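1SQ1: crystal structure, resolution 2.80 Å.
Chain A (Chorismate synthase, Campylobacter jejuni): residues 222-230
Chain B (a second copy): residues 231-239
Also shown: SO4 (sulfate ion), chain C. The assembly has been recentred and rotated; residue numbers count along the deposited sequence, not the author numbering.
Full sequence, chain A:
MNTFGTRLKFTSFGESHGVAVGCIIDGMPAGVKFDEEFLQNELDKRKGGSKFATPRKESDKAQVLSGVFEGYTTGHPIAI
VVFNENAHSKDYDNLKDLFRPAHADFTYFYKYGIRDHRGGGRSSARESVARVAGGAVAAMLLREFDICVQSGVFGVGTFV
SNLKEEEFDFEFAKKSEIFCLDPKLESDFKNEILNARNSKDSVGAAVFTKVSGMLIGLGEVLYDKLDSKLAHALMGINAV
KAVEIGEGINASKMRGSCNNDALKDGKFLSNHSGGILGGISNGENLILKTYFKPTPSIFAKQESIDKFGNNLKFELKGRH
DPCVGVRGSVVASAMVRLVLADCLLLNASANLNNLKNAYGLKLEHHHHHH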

# COMPACT_ATOMS: atom_id res chain seq x y z
N LEU A 222 -15.42 5.22 1.22
CA LEU A 222 -15.00 4.91 2.57
C LEU A 222 -13.69 5.59 2.91
O LEU A 222 -13.70 6.66 3.52
N TYR A 223 -12.56 5.02 2.50
CA TYR A 223 -11.28 5.65 2.83
C TYR A 223 -10.35 6.00 1.67
O TYR A 223 -9.13 5.94 1.80
N ASP A 224 -10.94 6.38 0.54
CA ASP A 224 -10.16 6.81 -0.62
C ASP A 224 -11.10 7.59 -1.53
O ASP A 224 -11.06 7.49 -2.76
N LYS A 225 -11.95 8.38 -0.88
CA LYS A 225 -12.94 9.23 -1.52
C LYS A 225 -12.27 10.32 -2.35
O LYS A 225 -11.17 10.77 -2.03
N LEU A 226 -12.93 10.74 -3.42
CA LEU A 226 -12.37 11.75 -4.28
C LEU A 226 -12.06 13.05 -3.54
O LEU A 226 -11.05 13.70 -3.82
N ASP A 227 -12.90 13.46 -2.60
CA ASP A 227 -12.59 14.69 -1.87
C ASP A 227 -11.38 14.46 -0.96
O ASP A 227 -10.48 15.31 -0.90
N SER A 228 -11.34 13.33 -0.26
CA SER A 228 -10.20 13.00 0.60
C SER A 228 -8.91 13.12 -0.20
O SER A 228 -8.03 13.90 0.15
N LYS A 229 -8.79 12.33 -1.26
CA LYS A 229 -7.60 12.34 -2.09
C LYS A 229 -7.28 13.75 -2.53
O LYS A 229 -6.13 14.15 -2.53
N LEU A 230 -8.29 14.50 -2.91
CA LEU A 230 -8.05 15.85 -3.37
C LEU A 230 -7.49 16.71 -2.27
O LEU A 230 -6.53 17.46 -2.48
N ALA B 231 -6.08 16.22 6.44
CA ALA B 231 -7.05 16.74 5.48
C ALA B 231 -7.85 15.62 4.86
O ALA B 231 -9.06 15.75 4.62
N HIS B 232 -7.17 14.51 4.60
CA HIS B 232 -7.75 13.33 3.99
C HIS B 232 -8.74 12.66 4.95
O HIS B 232 -9.87 12.33 4.56
N ALA B 233 -8.34 12.50 6.20
CA ALA B 233 -9.23 11.87 7.18
C ALA B 233 -10.43 12.76 7.55
O ALA B 233 -11.52 12.25 7.78
N LEU B 234 -10.23 14.08 7.60
CA LEU B 234 -11.30 15.01 7.94
C LEU B 234 -12.28 15.25 6.77
O LEU B 234 -13.50 15.13 6.95
N MSE B 235 -11.77 15.60 5.58
CA MSE B 235 -12.63 15.81 4.40
C MSE B 235 -13.42 14.54 4.15
O MSE B 235 -14.56 14.58 3.69
N GLY B 236 -12.81 13.39 4.45
CA GLY B 236 -13.47 12.12 4.25
C GLY B 236 -14.72 11.94 5.10
O GLY B 236 -15.61 11.15 4.76
N ILE B 237 -14.79 12.67 6.20
CA ILE B 237 -15.94 12.59 7.09
C ILE B 237 -17.20 13.05 6.37
O ILE B 237 -17.16 13.97 5.56
N ASN B 238 -18.32 12.41 6.68
CA ASN B 238 -19.58 12.77 6.07
C ASN B 238 -19.93 14.21 6.34
O ASN B 238 -19.72 14.71 7.44
N ALA B 239 -20.48 14.87 5.34
CA ALA B 239 -20.90 16.25 5.47
C ALA B 239 -19.79 17.30 5.46
O ALA B 239 -20.08 18.48 5.42

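What does chain B present first to the other copy? Its helix runs roughly antiparallel to helix 226-230 of chain A, at 153° and with the axes 7.6 Å apart at closest approach. A231(B) stays out of the contact, and H232(B) is the residue most covered by the other stretch. Its CA-to-CB bond points sideways, and chi1 in the t well (chi2 -59°) lays the imidazole alongside S228(A). One ring face is covered by the serine methylene: S228(A) CB lies 3.6 Å from the centroid of the H232(B) ring, almost on the ring normal, a CH-pi contact. The ring edge meets the backbone of the loop before the chain A helix, with H232(B) CE1 3.5 Å from Y223(A) O.

How does S228(A) use its hydroxyl? Its side chain points toward chain B in the m rotamer, and S228(A) OG donates a hydrogen bond of 2.9 Å to H232(B) O. That carbonyl already accepts the helical bond from G236(B) N to H232(B) O, 3.1 Å long, so the serine adds a second donor to it. One small residue thus holds both the ring and the backbone of H232(B), which fits the short CA-to-CA distance of 4.2 Å between S228(A) CA and H232(B) CA.

What follows along chain B? A233(B) and L234(B) point away, and M235(B), a selenomethionine, points back in. With chi1 and chi2 both m, it brings its methyl to D227(A), CE of M235(B) lying 3.5 Å from CB of D227(A). The aspartate also points toward chain B, in the p rotamer, but one carboxylate oxygen bonds within its own chain: S228(A) N donates to D227(A) OD2 at 2.7 Å.

Why does a glycine fit next? At G236(B) the serine sits almost against the backbone, S228(A) OG lying 3.1 Å from G236(B) CA; an ideal CB there would fall 2.7 Å from that same S228(A) OG, a clash. K225(A), at the N-cap position of its helix, reaches across with chi1 m and the rest of its chain extended in t, and K225(A) NZ donates to G236(B) O at 3.1 Å.

Where does the contact fade? I237(B) points away, and N238(B) starts away but brings its amide back, N238(B) ND2 ending 3.7 Å from K225(A) NZ. A239(B) is out of reach of chain A; instead A239(B) N donates to O4 of a sulfate ion, probably from the crystallisation liquor, at 2.8 Å.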

# COMPACT_ATOMS: atom_id res chain seq x y z
CB LEU A 222 -14.93 3.41 2.81
CG LEU A 222 -16.09 3.02 3.74
CD1 LEU A 222 -15.86 3.61 5.12
CD2 LEU A 222 -17.42 3.53 3.20
CB TYR A 223 -10.55 4.81 3.88
CG TYR A 223 -11.38 4.70 5.13
CD1 TYR A 223 -11.75 5.85 5.84
CD2 TYR A 223 -11.92 3.49 5.53
CE1 TYR A 223 -12.65 5.78 6.91
CE2 TYR A 223 -12.81 3.41 6.58
CZ TYR A 223 -13.18 4.56 7.27
OH TYR A 223 -14.09 4.46 8.29
CB ASP A 224 -9.53 5.63 -1.36
CG ASP A 224 -8.28 6.04 -2.16
OD1 ASP A 224 -7.69 7.10 -1.83
OD2 ASP A 224 -7.88 5.32 -3.10
CB LYS A 225 -13.82 9.86 -0.44
CG LYS A 225 -14.49 8.84 0.49
CD LYS A 225 -15.45 9.56 1.43
CE LYS A 225 -16.43 8.60 2.07
NZ LYS A 225 -17.40 9.34 2.94
CB LEU A 226 -13.29 12.02 -5.46
CG LEU A 226 -12.67 13.07 -6.39
CD1 LEU A 226 -11.36 12.53 -6.96
CD2 LEU A 226 -13.63 13.43 -7.48
CB ASP A 227 -13.81 15.20 -1.08
CG ASP A 227 -14.54 14.11 -0.37
OD1 ASP A 227 -15.62 14.37 0.21
OD2 ASP A 227 -14.04 12.97 -0.39
CB SER A 228 -10.29 11.56 1.13
OG SER A 228 -11.25 11.43 2.16
CB LYS A 229 -7.81 11.49 -3.33
CG LYS A 229 -7.84 10.00 -3.11
CD LYS A 229 -8.32 9.29 -4.36
CE LYS A 229 -7.64 7.95 -4.52
NZ LYS A 229 -6.23 8.12 -5.01
CB LEU A 230 -9.33 16.47 -3.90
CG LEU A 230 -9.76 15.91 -5.25
CD1 LEU A 230 -11.20 16.32 -5.52
CD2 LEU A 230 -8.81 16.41 -6.35
CB ALA B 231 -6.33 17.50 4.41
CB HIS B 232 -6.61 12.38 3.61
CG HIS B 232 -7.04 11.12 2.92
ND1 HIS B 232 -7.91 10.22 3.50
CD2 HIS B 232 -6.60 10.55 1.78
CE1 HIS B 232 -7.98 9.14 2.74
NE2 HIS B 232 -7.20 9.31 1.69
CB ALA B 233 -8.44 11.48 8.42
CB LEU B 234 -10.70 16.33 8.45
CG LEU B 234 -9.98 16.24 9.80
CD1 LEU B 234 -9.33 17.58 10.21
CD2 LEU B 234 -10.98 15.81 10.87
CB MSE B 235 -11.80 16.10 3.14
CG MSE B 235 -11.43 17.56 2.86
SE MSE B 235 -12.92 18.69 2.37
CE MSE B 235 -14.07 17.31 1.69
CB ILE B 237 -15.74 13.47 8.34
CG1 ILE B 237 -14.52 12.98 9.11
CG2 ILE B 237 -17.02 13.44 9.19
CD1 ILE B 237 -14.29 13.64 10.46
CB ASN B 238 -20.71 11.91 6.60
CG ASN B 238 -20.98 10.72 5.73
OD1 ASN B 238 -22.08 10.59 5.17
ND2 ASN B 238 -19.99 9.85 5.58
CB ALA B 239 -21.74 16.40 6.73
S SO4 C . -20.62 14.48 1.72
O1 SO4 C . -21.70 13.58 2.19
O2 SO4 C . -20.03 13.96 0.45
O3 SO4 C . -21.17 15.83 1.47
O4 SO4 C . -19.56 14.55 2.74